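Local coordinates for protein putative transcriptional regulator (Clostridium difficile, PDB 3QI7) that is of unknown function but has a periplasmic binding protein-like fold, and may be a lipoprotein that binds a small ligand such as a sugar, at residues V171-R176 with F230-Y235; E238-K243 with Y249-Q254; A140-K145 with S363-Q368. All coordinates share one frame; numbering follows the deposited sequence.

All three contacts are largely buried, but they hold different parts of the fold. Interactions 1 and 2 share helix 234-247 and tie the three-stranded lobe together: interaction 1 at the end of strand 228-231, with an arginine, an aromatic edge and a water bridge; interaction 2 further out, about 19 Å from the chain's centre, with branched aliphatic chains and a tyrosine hydrogen bond. Interaction 3, about 10 Å from that centre, is the smallest and nearly all carbon in its touching atoms, joining helix 140-153 to strand 361-370 of the larger sheet. R143 connects the set, forming a salt bridge with E253 of interaction 2 and lying near R176 of interaction 1.

Interaction 1 (V171-R176 with F230-Y235); sequences VNIAKR and FGVNEY
R176 and F230 meet with the ring's edge against the flat of the guanidinium. F230 CZ stands over the centre of that group, 3.7 Å from R176 CZ, and the two planes are nearly perpendicular, 88° apart. Because it is the edge of the phenyl ring that faces the arginine, its pi face is not offered to the charge and the pair is no cation-pi contact. R176 gets there by leaving its helix extended and bending only at chi3 (49°), which swings the guanidinium across the end of strand 228-231. Its NH2 also lies 3.7 Å from V232 CG1, so F230 lies over one face and V232 approaches obliquely; R143 NH1, a like charge, is close to R176 NH1. In the guanidinium plane, at its edge, sits a water that accepts from R176 NH2 at 2.7 Å and donates to V232 O at 2.6 Å, so the arginine reaches the loop backbone through one bridging molecule. This is the tight part. The looser side is toward partly exposed I173, whose CG2 only comes within 4.2 Å of V232 CG1. Just beyond, N233 caps helix 234-247 through its OD1 and the M236 backbone N. The contact thus brings the start of helix 171-186 up to the turn between strand 228-231 and helix 234-247. F230 is bonded through its backbone to I160 and Y162 of strand 159-164 and packs on R143 and L147 of helix 140-153, while V232 rests on H161 and A163.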
ATOM      1  N   VAL A 171      12.796  -8.263  -6.684  1.00 34.56           N
ATOM      2  CA  VAL A 171      12.384  -8.062  -8.071  1.00 35.61           C
ATOM      3  C   VAL A 171      11.583  -6.783  -8.273  1.00 32.31           C
ATOM      4  O   VAL A 171      11.695  -6.153  -9.317  1.00 31.10           O
ATOM      5  CB  VAL A 171      11.596  -9.283  -8.668  1.00 39.09           C
ATOM      6  CG1 VAL A 171      12.525 -10.490  -8.798  1.00 40.03           C
ATOM      7  CG2 VAL A 171      10.355  -9.607  -7.834  1.00 40.04           C
ATOM      8  N   ASN A 172      10.802  -6.399  -7.266  1.00 29.97           N
ATOM      9  CA  ASN A 172      10.011  -5.172  -7.324  1.00 30.34           C
ATOM     10  C   ASN A 172      10.858  -3.901  -7.165  1.00 30.03           C
ATOM     11  O   ASN A 172      10.627  -2.926  -7.871  1.00 28.00           O
ATOM     12  CB  ASN A 172       8.923  -5.203  -6.258  1.00 31.06           C
ATOM     13  CG  ASN A 172       7.859  -6.275  -6.520  1.00 36.58           C
ATOM     14  OD1 ASN A 172       7.453  -6.524  -7.659  1.00 34.28           O
ATOM     15  ND2 ASN A 172       7.387  -6.895  -5.448  1.00 37.15           N
ATOM     16  N   ILE A 173      11.826  -3.914  -6.245  1.00 27.26           N
ATOM     17  CA  ILE A 173      12.784  -2.823  -6.122  1.00 27.26           C
ATOM     18  C   ILE A 173      13.543  -2.602  -7.463  1.00 27.63           C
ATOM     19  O   ILE A 173      13.677  -1.466  -7.951  1.00 26.61           O
ATOM     20  CB  ILE A 173      13.760  -3.074  -4.913  1.00 26.83           C
ATOM     21  CG1 ILE A 173      12.978  -3.113  -3.590  1.00 31.51           C
ATOM     22  CG2 ILE A 173      14.823  -2.002  -4.819  1.00 24.33           C
ATOM     23  CD1 ILE A 173      13.864  -3.181  -2.282  1.00 26.52           C
ATOM     24  N   ALA A 174      14.029  -3.695  -8.046  1.00 24.78           N
ATOM     25  CA  ALA A 174      14.761  -3.678  -9.321  1.00 27.05           C
ATOM     26  C   ALA A 174      13.909  -3.094 -10.435  1.00 24.54           C
ATOM     27  O   ALA A 174      14.328  -2.191 -11.150  1.00 23.83           O
ATOM     28  CB  ALA A 174      15.208  -5.130  -9.693  1.00 28.27           C
ATOM     29  N   LYS A 175      12.690  -3.604 -10.537  1.00 26.73           N
ATOM     30  CA  LYS A 175      11.749  -3.236 -11.586  1.00 25.68           C
ATOM     31  C   LYS A 175      11.350  -1.744 -11.470  1.00 23.33           C
ATOM     32  O   LYS A 175      11.281  -1.036 -12.468  1.00 19.49           O
ATOM     33  CB  LYS A 175      10.526  -4.152 -11.444  1.00 27.78           C
ATOM     34  CG  LYS A 175       9.457  -4.057 -12.473  1.00 37.59           C
ATOM     35  CD  LYS A 175       8.724  -5.408 -12.564  1.00 43.38           C
ATOM     36  N   ARG A 176      11.044  -1.295 -10.254  1.00 22.01           N
ATOM     37  CA  ARG A 176      10.784   0.120 -10.024  1.00 20.40           C
ATOM     38  C   ARG A 176      11.981   0.992 -10.388  1.00 20.53           C
ATOM     39  O   ARG A 176      11.844   2.020 -11.078  1.00 19.91           O
ATOM     40  CB  ARG A 176      10.470   0.357  -8.575  1.00 18.47           C
ATOM     41  CG  ARG A 176       9.947   1.744  -8.317  1.00 19.15           C
ATOM     42  CD  ARG A 176       9.648   1.935  -6.836  1.00 23.42           C
ATOM     43  NE  ARG A 176      10.741   1.519  -5.963  1.00 19.92           N
ATOM     44  CZ  ARG A 176      10.591   1.206  -4.670  1.00 25.32           C
ATOM     45  NH1 ARG A 176       9.404   1.260  -4.092  1.00 27.56           N
ATOM     46  NH2 ARG A 176      11.636   0.852  -3.937  1.00 31.34           N
ATOM     47  N   PHE A 230      15.334   9.751  -2.985  1.00 20.30           N
ATOM     48  CA  PHE A 230      14.472   8.610  -2.750  1.00 20.49           C
ATOM     49  C   PHE A 230      15.249   7.433  -2.227  1.00 20.08           C
ATOM     50  O   PHE A 230      16.300   7.105  -2.781  1.00 19.57           O
ATOM     51  CB  PHE A 230      13.846   8.202  -4.071  1.00 18.63           C
ATOM     52  CG  PHE A 230      12.953   6.987  -3.983  1.00 21.89           C
ATOM     53  CD1 PHE A 230      11.700   7.073  -3.387  1.00 21.51           C
ATOM     54  CD2 PHE A 230      13.343   5.781  -4.532  1.00 22.37           C
ATOM     55  CE1 PHE A 230      10.839   5.982  -3.345  1.00 21.54           C
ATOM     56  CE2 PHE A 230      12.501   4.673  -4.453  1.00 21.81           C
ATOM     57  CZ  PHE A 230      11.248   4.777  -3.856  1.00 20.31           C
ATOM     58  N   GLY A 231      14.686   6.759  -1.221  1.00 21.33           N
ATOM     59  CA  GLY A 231      15.249   5.505  -0.690  1.00 20.20           C
ATOM     60  C   GLY A 231      14.215   4.390  -0.664  1.00 21.88           C
ATOM     61  O   GLY A 231      13.004   4.612  -0.927  1.00 19.09           O
ATOM     62  N   VAL A 232      14.675   3.188  -0.324  1.00 22.20           N
ATOM     63  CA  VAL A 232      13.889   1.985  -0.596  1.00 22.85           C
ATOM     64  C   VAL A 232      13.362   1.268   0.637  1.00 24.44           C
ATOM     65  O   VAL A 232      12.676   0.260   0.495  1.00 20.46           O
ATOM     66  CB  VAL A 232      14.631   1.014  -1.563  1.00 22.10           C
ATOM     67  CG1 VAL A 232      15.048   1.723  -2.860  1.00 22.47           C
ATOM     68  CG2 VAL A 232      15.842   0.350  -0.877  1.00 21.37           C
ATOM     69  N   ASN A 233      13.615   1.829   1.831  1.00 23.19           N
ATOM     70  CA  ASN A 233      13.029   1.320   3.079  1.00 24.55           C
ATOM     71  C   ASN A 233      12.837   2.452   4.118  1.00 22.72           C
ATOM     72  O   ASN A 233      13.307   3.598   3.933  1.00 21.91           O
ATOM     73  CB  ASN A 233      13.871   0.161   3.665  1.00 24.29           C
ATOM     74  CG  ASN A 233      15.334   0.543   3.863  1.00 27.32           C
ATOM     75  OD1 ASN A 233      15.641   1.530   4.548  1.00 26.69           O
ATOM     76  ND2 ASN A 233      16.249  -0.217   3.238  1.00 27.60           N
ATOM     77  N   GLU A 234      12.147   2.115   5.199  1.00 22.99           N
ATOM     78  CA  GLU A 234      11.716   3.112   6.154  1.00 25.30           C
ATOM     79  C   GLU A 234      12.919   3.708   6.868  1.00 24.99           C
ATOM     80  O   GLU A 234      12.887   4.870   7.278  1.00 23.53           O
ATOM     81  CB  GLU A 234      10.775   2.492   7.184  1.00 26.24           C
ATOM     82  CG  GLU A 234       9.447   2.035   6.631  1.00 32.95           C
ATOM     83  CD  GLU A 234       8.575   1.349   7.687  1.00 41.43           C
ATOM     84  OE1 GLU A 234       9.082   1.051   8.799  1.00 44.93           O
ATOM     85  OE2 GLU A 234       7.377   1.137   7.406  1.00 42.93           O
ATOM     86  N   TYR A 235      13.965   2.908   7.045  1.00 24.27           N
ATOM     87  CA  TYR A 235      15.175   3.391   7.731  1.00 26.06           C
ATOM     88  C   TYR A 235      15.828   4.494   6.870  1.00 24.35           C
ATOM     89  O   TYR A 235      16.174   5.563   7.377  1.00 22.66           O
ATOM     90  CB  TYR A 235      16.160   2.250   8.025  1.00 26.94           C
ATOM     91  CG  TYR A 235      17.346   2.708   8.859  1.00 29.53           C
ATOM     92  CD1 TYR A 235      17.257   2.786  10.246  1.00 34.78           C
ATOM     93  CD2 TYR A 235      18.521   3.116   8.259  1.00 34.63           C
ATOM     94  CE1 TYR A 235      18.331   3.246  11.021  1.00 39.61           C
ATOM     95  CE2 TYR A 235      19.594   3.578   9.024  1.00 37.37           C
ATOM     96  CZ  TYR A 235      19.488   3.640  10.403  1.00 37.94           C
ATOM     97  OH  TYR A 235      20.557   4.093  11.146  1.00 36.66           O
TER
HETATM   98  O   HOH W   1      11.093  -0.142  -1.541  1.00 27.55           O

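Interaction 2 (E238-K243 with Y249-Q254); sequences EVILTK and YIVAEQ
L241 and V251 mark the closest backbone approach, their CA atoms 7.1 Å apart, where helix 234-247 lies over the irregular, mostly extended run 249-254 that follows it. This is the strand, helix, extended-chain sequence of a periplasmic binding protein-like alpha/beta lobe: strand 228-231 leads into the helix, and the chain then returns beside that strand, I250 sharing backbone hydrogen bonds with I227 and V229. V251 directs its side chain at the helix and uses both branches. CG2 meets I240 CG2 at 3.9 Å, and CG1 lies 3.8 Å from L241 CD2. L241 starts out from its helix facing away, and only the tip of the chain returns to the valine; its other methyl, CD1, comes loosely against Q254 CG. The amide of Q254 is engaged elsewhere, OE1 with the backbone N of S258. Y249 works differently. The Y249 side chain crosses those of I240 and K243 at about a right angle and touches them chiefly through the phenol end, K243 CB being 3.2 Å from Y249 OH. The K243 chain bends at chi2 and chi3 and carries its ammonium off to salt bridges with E217 and E246. Y249 also packs on I216 of helix 203-223, which places the contact inside the lobe. The first torsion of Y249 (chi1 52°) sets CG between its backbone N and carbonyl carbon, and from there the hydroxyl donates to I240 O over 2.6 Å, in the carbonyl plane and on a lone pair, with a C=O...O angle of 130°.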
ATOM      1  N   GLU A 238      13.688   7.705   6.918  1.00 21.92           N
ATOM      2  CA  GLU A 238      13.925   8.503   8.119  1.00 23.20           C
ATOM      3  C   GLU A 238      15.141   9.442   7.990  1.00 25.02           C
ATOM      4  O   GLU A 238      15.061  10.655   8.291  1.00 24.64           O
ATOM      5  CB  GLU A 238      14.087   7.574   9.343  1.00 25.84           C
ATOM      6  CG  GLU A 238      13.997   8.365  10.690  1.00 25.28           C
ATOM      7  CD  GLU A 238      14.113   7.488  11.957  1.00 42.93           C
ATOM      8  OE1 GLU A 238      15.009   6.602  12.022  1.00 46.73           O
ATOM      9  OE2 GLU A 238      13.307   7.695  12.903  1.00 51.66           O
ATOM     10  N   VAL A 239      16.263   8.870   7.557  1.00 24.02           N
ATOM     11  CA  VAL A 239      17.511   9.626   7.331  1.00 23.73           C
ATOM     12  C   VAL A 239      17.274  10.705   6.264  1.00 24.22           C
ATOM     13  O   VAL A 239      17.659  11.866   6.454  1.00 21.39           O
ATOM     14  CB  VAL A 239      18.668   8.700   6.872  1.00 24.39           C
ATOM     15  CG1 VAL A 239      19.866   9.523   6.397  1.00 22.52           C
ATOM     16  CG2 VAL A 239      19.036   7.683   7.985  1.00 25.09           C
ATOM     17  N   ILE A 240      16.594  10.333   5.171  1.00 20.09           N
ATOM     18  CA  ILE A 240      16.334  11.248   4.041  1.00 21.66           C
ATOM     19  C   ILE A 240      15.406  12.426   4.373  1.00 21.41           C
ATOM     20  O   ILE A 240      15.667  13.558   3.956  1.00 20.18           O
ATOM     21  CB  ILE A 240      15.771  10.468   2.819  1.00 19.82           C
ATOM     22  CG1 ILE A 240      16.873   9.600   2.236  1.00 23.33           C
ATOM     23  CG2 ILE A 240      15.217  11.402   1.712  1.00 20.31           C
ATOM     24  CD1 ILE A 240      16.384   8.482   1.349  1.00 24.69           C
ATOM     25  N   LEU A 241      14.308  12.135   5.057  1.00 22.97           N
ATOM     26  CA  LEU A 241      13.360  13.168   5.475  1.00 21.71           C
ATOM     27  C   LEU A 241      13.986  14.103   6.525  1.00 23.62           C
ATOM     28  O   LEU A 241      13.818  15.313   6.460  1.00 23.79           O
ATOM     29  CB  LEU A 241      12.099  12.516   6.006  1.00 19.09           C
ATOM     30  CG  LEU A 241      11.134  11.975   4.940  1.00 20.50           C
ATOM     31  CD1 LEU A 241      10.018  11.159   5.586  1.00 18.06           C
ATOM     32  CD2 LEU A 241      10.568  13.102   4.047  1.00 23.15           C
ATOM     33  N   THR A 242      14.687  13.531   7.494  1.00 25.30           N
ATOM     34  CA  THR A 242      15.404  14.322   8.487  1.00 25.98           C
ATOM     35  C   THR A 242      16.384  15.299   7.838  1.00 27.00           C
ATOM     36  O   THR A 242      16.377  16.483   8.156  1.00 27.74           O
ATOM     37  CB  THR A 242      16.127  13.403   9.476  1.00 29.60           C
ATOM     38  OG1 THR A 242      15.163  12.527  10.078  1.00 25.08           O
ATOM     39  CG2 THR A 242      16.862  14.211  10.580  1.00 26.02           C
ATOM     40  N   LYS A 243      17.209  14.819   6.915  1.00 26.21           N
ATOM     41  CA  LYS A 243      18.170  15.692   6.219  1.00 26.72           C
ATOM     42  C   LYS A 243      17.480  16.745   5.316  1.00 25.83           C
ATOM     43  O   LYS A 243      18.001  17.869   5.162  1.00 26.84           O
ATOM     44  CB  LYS A 243      19.198  14.851   5.443  1.00 23.25           C
ATOM     45  CG  LYS A 243      20.387  15.595   4.899  1.00 28.73           C
ATOM     46  CD  LYS A 243      21.304  16.049   6.007  1.00 36.15           C
ATOM     47  CE  LYS A 243      22.746  15.978   5.625  1.00 36.80           C
ATOM     48  NZ  LYS A 243      23.549  16.619   6.707  1.00 37.29           N
ATOM     49  N   TYR A 249      15.613  20.050   0.264  1.00 26.31           N
ATOM     50  CA  TYR A 249      15.459  19.435  -1.031  1.00 25.19           C
ATOM     51  C   TYR A 249      14.060  18.849  -1.149  1.00 23.32           C
ATOM     52  O   TYR A 249      13.195  19.160  -0.325  1.00 24.73           O
ATOM     53  CB  TYR A 249      16.590  18.406  -1.292  1.00 26.18           C
ATOM     54  CG  TYR A 249      16.844  17.351  -0.236  1.00 24.22           C
ATOM     55  CD1 TYR A 249      16.008  16.257  -0.088  1.00 20.00           C
ATOM     56  CD2 TYR A 249      17.970  17.423   0.577  1.00 26.15           C
ATOM     57  CE1 TYR A 249      16.285  15.237   0.852  1.00 21.13           C
ATOM     58  CE2 TYR A 249      18.242  16.435   1.534  1.00 21.62           C
ATOM     59  CZ  TYR A 249      17.410  15.360   1.675  1.00 23.85           C
ATOM     60  OH  TYR A 249      17.721  14.407   2.616  1.00 25.47           O
ATOM     61  N   ILE A 250      13.824  18.057  -2.185  1.00 23.86           N
ATOM     62  CA  ILE A 250      12.516  17.458  -2.418  1.00 21.02           C
ATOM     63  C   ILE A 250      12.502  15.968  -2.051  1.00 21.89           C
ATOM     64  O   ILE A 250      13.454  15.235  -2.344  1.00 20.61           O
ATOM     65  CB  ILE A 250      12.083  17.601  -3.907  1.00 22.71           C
ATOM     66  CG1 ILE A 250      11.997  19.070  -4.321  1.00 23.22           C
ATOM     67  CG2 ILE A 250      10.769  16.937  -4.166  1.00 20.47           C
ATOM     68  CD1 ILE A 250      12.318  19.291  -5.827  1.00 22.59           C
ATOM     69  N   VAL A 251      11.432  15.541  -1.393  1.00 19.61           N
ATOM     70  CA  VAL A 251      11.154  14.115  -1.172  1.00 20.47           C
ATOM     71  C   VAL A 251       9.725  13.839  -1.640  1.00 21.28           C
ATOM     72  O   VAL A 251       8.744  13.895  -0.875  1.00 19.64           O
ATOM     73  CB  VAL A 251      11.378  13.684   0.295  1.00 19.11           C
ATOM     74  CG1 VAL A 251      11.256  12.166   0.422  1.00 21.80           C
ATOM     75  CG2 VAL A 251      12.748  14.216   0.787  1.00 21.77           C
ATOM     76  N   ALA A 252       9.615  13.507  -2.922  1.00 20.38           N
ATOM     77  CA  ALA A 252       8.291  13.357  -3.549  1.00 21.89           C
ATOM     78  C   ALA A 252       7.509  12.221  -2.870  1.00 19.44           C
ATOM     79  O   ALA A 252       6.295  12.338  -2.659  1.00 17.24           O
ATOM     80  CB  ALA A 252       8.447  13.100  -5.038  1.00 21.29           C
ATOM     81  N   GLU A 253       8.215  11.134  -2.535  1.00 17.20           N
ATOM     82  CA  GLU A 253       7.639   9.966  -1.852  1.00 18.27           C
ATOM     83  C   GLU A 253       8.617   9.187  -0.949  1.00 17.73           C
ATOM     84  O   GLU A 253       9.785   8.990  -1.279  1.00 20.78           O
ATOM     85  CB  GLU A 253       7.063   8.961  -2.901  1.00 17.04           C
ATOM     86  CG  GLU A 253       6.008   9.533  -3.819  1.00 20.12           C
ATOM     87  CD  GLU A 253       5.424   8.497  -4.772  1.00 21.90           C
ATOM     88  OE1 GLU A 253       6.081   7.473  -4.975  1.00 22.35           O
ATOM     89  OE2 GLU A 253       4.326   8.720  -5.334  1.00 25.92           O
ATOM     90  N   GLN A 254       8.103   8.659   0.161  1.00 18.80           N
ATOM     91  CA  GLN A 254       8.788   7.605   0.916  1.00 18.51           C
ATOM     92  C   GLN A 254       8.868   6.336   0.038  1.00 20.35           C
ATOM     93  O   GLN A 254       8.110   6.187  -0.929  1.00 19.39           O
ATOM     94  CB  GLN A 254       7.994   7.245   2.157  1.00 18.27           C
ATOM     95  CG  GLN A 254       7.819   8.397   3.196  1.00 18.24           C
ATOM     96  CD  GLN A 254       6.492   8.328   3.915  1.00 21.92           C
ATOM     97  OE1 GLN A 254       5.456   8.714   3.364  1.00 18.89           O
ATOM     98  NE2 GLN A 254       6.504   7.798   5.139  1.00 18.08           N
TER

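Interaction 3 (A140-K145 with S363-Q368); sequences AEERGK and SVILSQ
Neither of the flat groups carried by E142 and R143 is laid by face or edge against I365; both helix residues meet it through aliphatic or backbone carbons. The guanidinium of R143 is used elsewhere: NE forms a salt bridge with E253 OE1, NH1 bonds to S255 O, and NH2 makes a weak bond to Q254 O. The head group is held away from I365 by these partners; the R143 CB passes I365 CD1 at 4.4 Å. The closer touch on R143 is by the main chain, its CA lying 4.0 Å from I365 CD1. One residue earlier in the helix, E142 brings its CG to 3.9 Å from I365 CG1, the two side chains crossing at a slant. E142 has CG anti to the backbone N (chi1 -177°) and then bends at chi2 (71°). I365 itself belongs to strand 361-370 of the larger sheet, its backbone bonded to E350, while V364 pairs with G137 just ahead of helix 140-153. Between 140-145 and 363-368 there is no hydrogen bond or ion pair: the contact is almost entirely carbon against carbon over a modest area. It is therefore dispersive, I365 resting on the carbons of E142 and R143, while further along the helix R150 NH1 bonds to L366 O and supplies the directional tie to the same strand.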
ATOM      1  N   ALA A 140       5.116  -2.302  -9.640  1.00 24.70           N
ATOM      2  CA  ALA A 140       6.387  -1.629  -9.394  1.00 26.38           C
ATOM      3  C   ALA A 140       6.787  -0.768 -10.591  1.00 25.68           C
ATOM      4  O   ALA A 140       7.371   0.294 -10.433  1.00 24.68           O
ATOM      5  CB  ALA A 140       7.512  -2.669  -9.069  1.00 26.14           C
ATOM      6  N   GLU A 141       6.488  -1.239 -11.793  1.00 25.98           N
ATOM      7  CA  GLU A 141       6.783  -0.476 -13.001  1.00 27.37           C
ATOM      8  C   GLU A 141       6.031   0.843 -13.019  1.00 27.25           C
ATOM      9  O   GLU A 141       6.633   1.907 -13.222  1.00 25.16           O
ATOM     10  CB  GLU A 141       6.423  -1.275 -14.254  1.00 30.33           C
ATOM     11  CG  GLU A 141       7.561  -2.126 -14.747  1.00 41.30           C
ATOM     12  CD  GLU A 141       7.342  -2.663 -16.162  1.00 53.79           C
ATOM     13  OE1 GLU A 141       8.171  -3.494 -16.611  1.00 55.00           O
ATOM     14  OE2 GLU A 141       6.352  -2.250 -16.825  1.00 56.35           O
ATOM     15  N   GLU A 142       4.713   0.770 -12.826  1.00 25.76           N
ATOM     16  CA  GLU A 142       3.894   1.951 -12.889  1.00 26.09           C
ATOM     17  C   GLU A 142       4.251   2.911 -11.716  1.00 22.75           C
ATOM     18  O   GLU A 142       4.274   4.144 -11.897  1.00 21.77           O
ATOM     19  CB  GLU A 142       2.413   1.574 -12.918  1.00 26.71           C
ATOM     20  CG  GLU A 142       1.486   2.778 -13.051  1.00 33.94           C
ATOM     21  CD  GLU A 142       1.534   3.437 -14.421  1.00 33.65           C
ATOM     22  OE1 GLU A 142       2.188   2.899 -15.355  1.00 33.71           O
ATOM     23  OE2 GLU A 142       0.903   4.502 -14.565  1.00 32.92           O
ATOM     24  N   ARG A 143       4.567   2.355 -10.552  1.00 18.20           N
ATOM     25  CA  ARG A 143       5.031   3.193  -9.413  1.00 21.39           C
ATOM     26  C   ARG A 143       6.262   4.007  -9.783  1.00 22.32           C
ATOM     27  O   ARG A 143       6.346   5.207  -9.465  1.00 24.15           O
ATOM     28  CB  ARG A 143       5.300   2.325  -8.180  1.00 18.04           C
ATOM     29  CG  ARG A 143       6.045   3.012  -7.034  1.00 23.70           C
ATOM     30  CD  ARG A 143       5.083   3.787  -6.145  1.00 23.40           C
ATOM     31  NE  ARG A 143       5.806   4.693  -5.242  1.00 24.92           N
ATOM     32  CZ  ARG A 143       6.487   4.320  -4.165  1.00 25.23           C
ATOM     33  NH1 ARG A 143       6.541   3.043  -3.807  1.00 29.12           N
ATOM     34  NH2 ARG A 143       7.107   5.241  -3.415  1.00 25.94           N
ATOM     35  N   GLY A 144       7.228   3.360 -10.429  1.00 21.77           N
ATOM     36  CA  GLY A 144       8.458   4.041 -10.855  1.00 24.54           C
ATOM     37  C   GLY A 144       8.190   5.213 -11.783  1.00 23.11           C
ATOM     38  O   GLY A 144       8.749   6.301 -11.609  1.00 22.60           O
ATOM     39  N   LYS A 145       7.361   4.971 -12.785  1.00 20.30           N
ATOM     40  CA  LYS A 145       7.025   5.961 -13.777  1.00 20.72           C
ATOM     41  C   LYS A 145       6.410   7.173 -13.091  1.00 21.34           C
ATOM     42  O   LYS A 145       6.817   8.305 -13.337  1.00 22.33           O
ATOM     43  CB  LYS A 145       6.060   5.365 -14.794  1.00 20.11           C
ATOM     44  CG  LYS A 145       5.571   6.316 -15.915  1.00 22.76           C
ATOM     45  CD  LYS A 145       4.636   5.568 -16.939  1.00 22.94           C
ATOM     46  CE  LYS A 145       4.144   6.495 -18.051  1.00 30.53           C
ATOM     47  NZ  LYS A 145       3.159   7.449 -17.519  1.00 34.37           N
ATOM     48  N   SER A 363      -4.078  -2.933 -10.930  1.00 21.14           N
ATOM     49  CA  SER A 363      -3.114  -2.273 -10.071  1.00 21.50           C
ATOM     50  C   SER A 363      -3.578  -0.850  -9.911  1.00 21.85           C
ATOM     51  O   SER A 363      -4.276  -0.334 -10.783  1.00 22.74           O
ATOM     52  CB  SER A 363      -1.694  -2.371 -10.609  1.00 25.30           C
ATOM     53  OG  SER A 363      -1.556  -1.674 -11.813  1.00 34.28           O
ATOM     54  N   VAL A 364      -3.185  -0.215  -8.812  1.00 17.78           N
ATOM     55  CA  VAL A 364      -3.683   1.120  -8.494  1.00 21.36           C
ATOM     56  C   VAL A 364      -2.553   2.034  -8.061  1.00 22.67           C
ATOM     57  O   VAL A 364      -1.611   1.584  -7.427  1.00 23.54           O
ATOM     58  CB  VAL A 364      -4.815   1.069  -7.392  1.00 25.10           C
ATOM     59  CG1 VAL A 364      -4.406   0.263  -6.201  1.00 22.69           C
ATOM     60  CG2 VAL A 364      -5.256   2.466  -6.937  1.00 20.73           C
ATOM     61  N   ILE A 365      -2.653   3.305  -8.437  1.00 21.31           N
ATOM     62  CA  ILE A 365      -1.789   4.364  -7.930  1.00 22.35           C
ATOM     63  C   ILE A 365      -2.755   5.410  -7.436  1.00 19.87           C
ATOM     64  O   ILE A 365      -3.678   5.753  -8.155  1.00 20.31           O
ATOM     65  CB  ILE A 365      -0.889   5.030  -9.039  1.00 22.87           C
ATOM     66  CG1 ILE A 365       0.078   4.011  -9.674  1.00 28.20           C
ATOM     67  CG2 ILE A 365      -0.109   6.258  -8.460  1.00 23.15           C
ATOM     68  CD1 ILE A 365       1.104   3.409  -8.733  1.00 31.49           C
ATOM     69  N   LEU A 366      -2.568   5.903  -6.227  1.00 16.83           N
ATOM     70  CA  LEU A 366      -3.458   6.965  -5.707  1.00 18.88           C
ATOM     71  C   LEU A 366      -2.989   8.338  -6.170  1.00 20.45           C
ATOM     72  O   LEU A 366      -1.822   8.507  -6.507  1.00 18.96           O
ATOM     73  CB  LEU A 366      -3.479   6.933  -4.170  1.00 21.33           C
ATOM     74  CG  LEU A 366      -4.028   5.629  -3.617  1.00 22.66           C
ATOM     75  CD1 LEU A 366      -3.954   5.636  -2.068  1.00 21.01           C
ATOM     76  CD2 LEU A 366      -5.472   5.424  -4.106  1.00 19.30           C
ATOM     77  N   SER A 367      -3.904   9.301  -6.172  1.00 21.38           N
ATOM     78  CA  SER A 367      -3.578  10.681  -6.465  1.00 21.40           C
ATOM     79  C   SER A 367      -2.574  11.204  -5.481  1.00 21.21           C
ATOM     80  O   SER A 367      -2.501  10.773  -4.343  1.00 21.40           O
ATOM     81  CB  SER A 367      -4.801  11.592  -6.443  1.00 25.67           C
ATOM     82  OG  SER A 367      -5.537  11.442  -7.637  1.00 30.56           O
ATOM     83  N   GLN A 368      -1.781  12.137  -5.966  1.00 19.89           N
ATOM     84  CA  GLN A 368      -0.715  12.730  -5.208  1.00 18.04           C
ATOM     85  C   GLN A 368      -1.266  13.605  -4.093  1.00 19.72           C
ATOM     86  O   GLN A 368      -2.202  14.361  -4.281  1.00 19.71           O
ATOM     87  CB  GLN A 368       0.139  13.603  -6.131  1.00 21.28           C
ATOM     88  CG  GLN A 368       1.318  14.220  -5.430  1.00 18.63           C
ATOM     89  CD  GLN A 368       2.117  15.143  -6.327  1.00 23.84           C
ATOM     90  OE1 GLN A 368       1.551  15.927  -7.071  1.00 21.21           O
ATOM     91  NE2 GLN A 368       3.423  15.116  -6.181  1.00 20.85           N
TER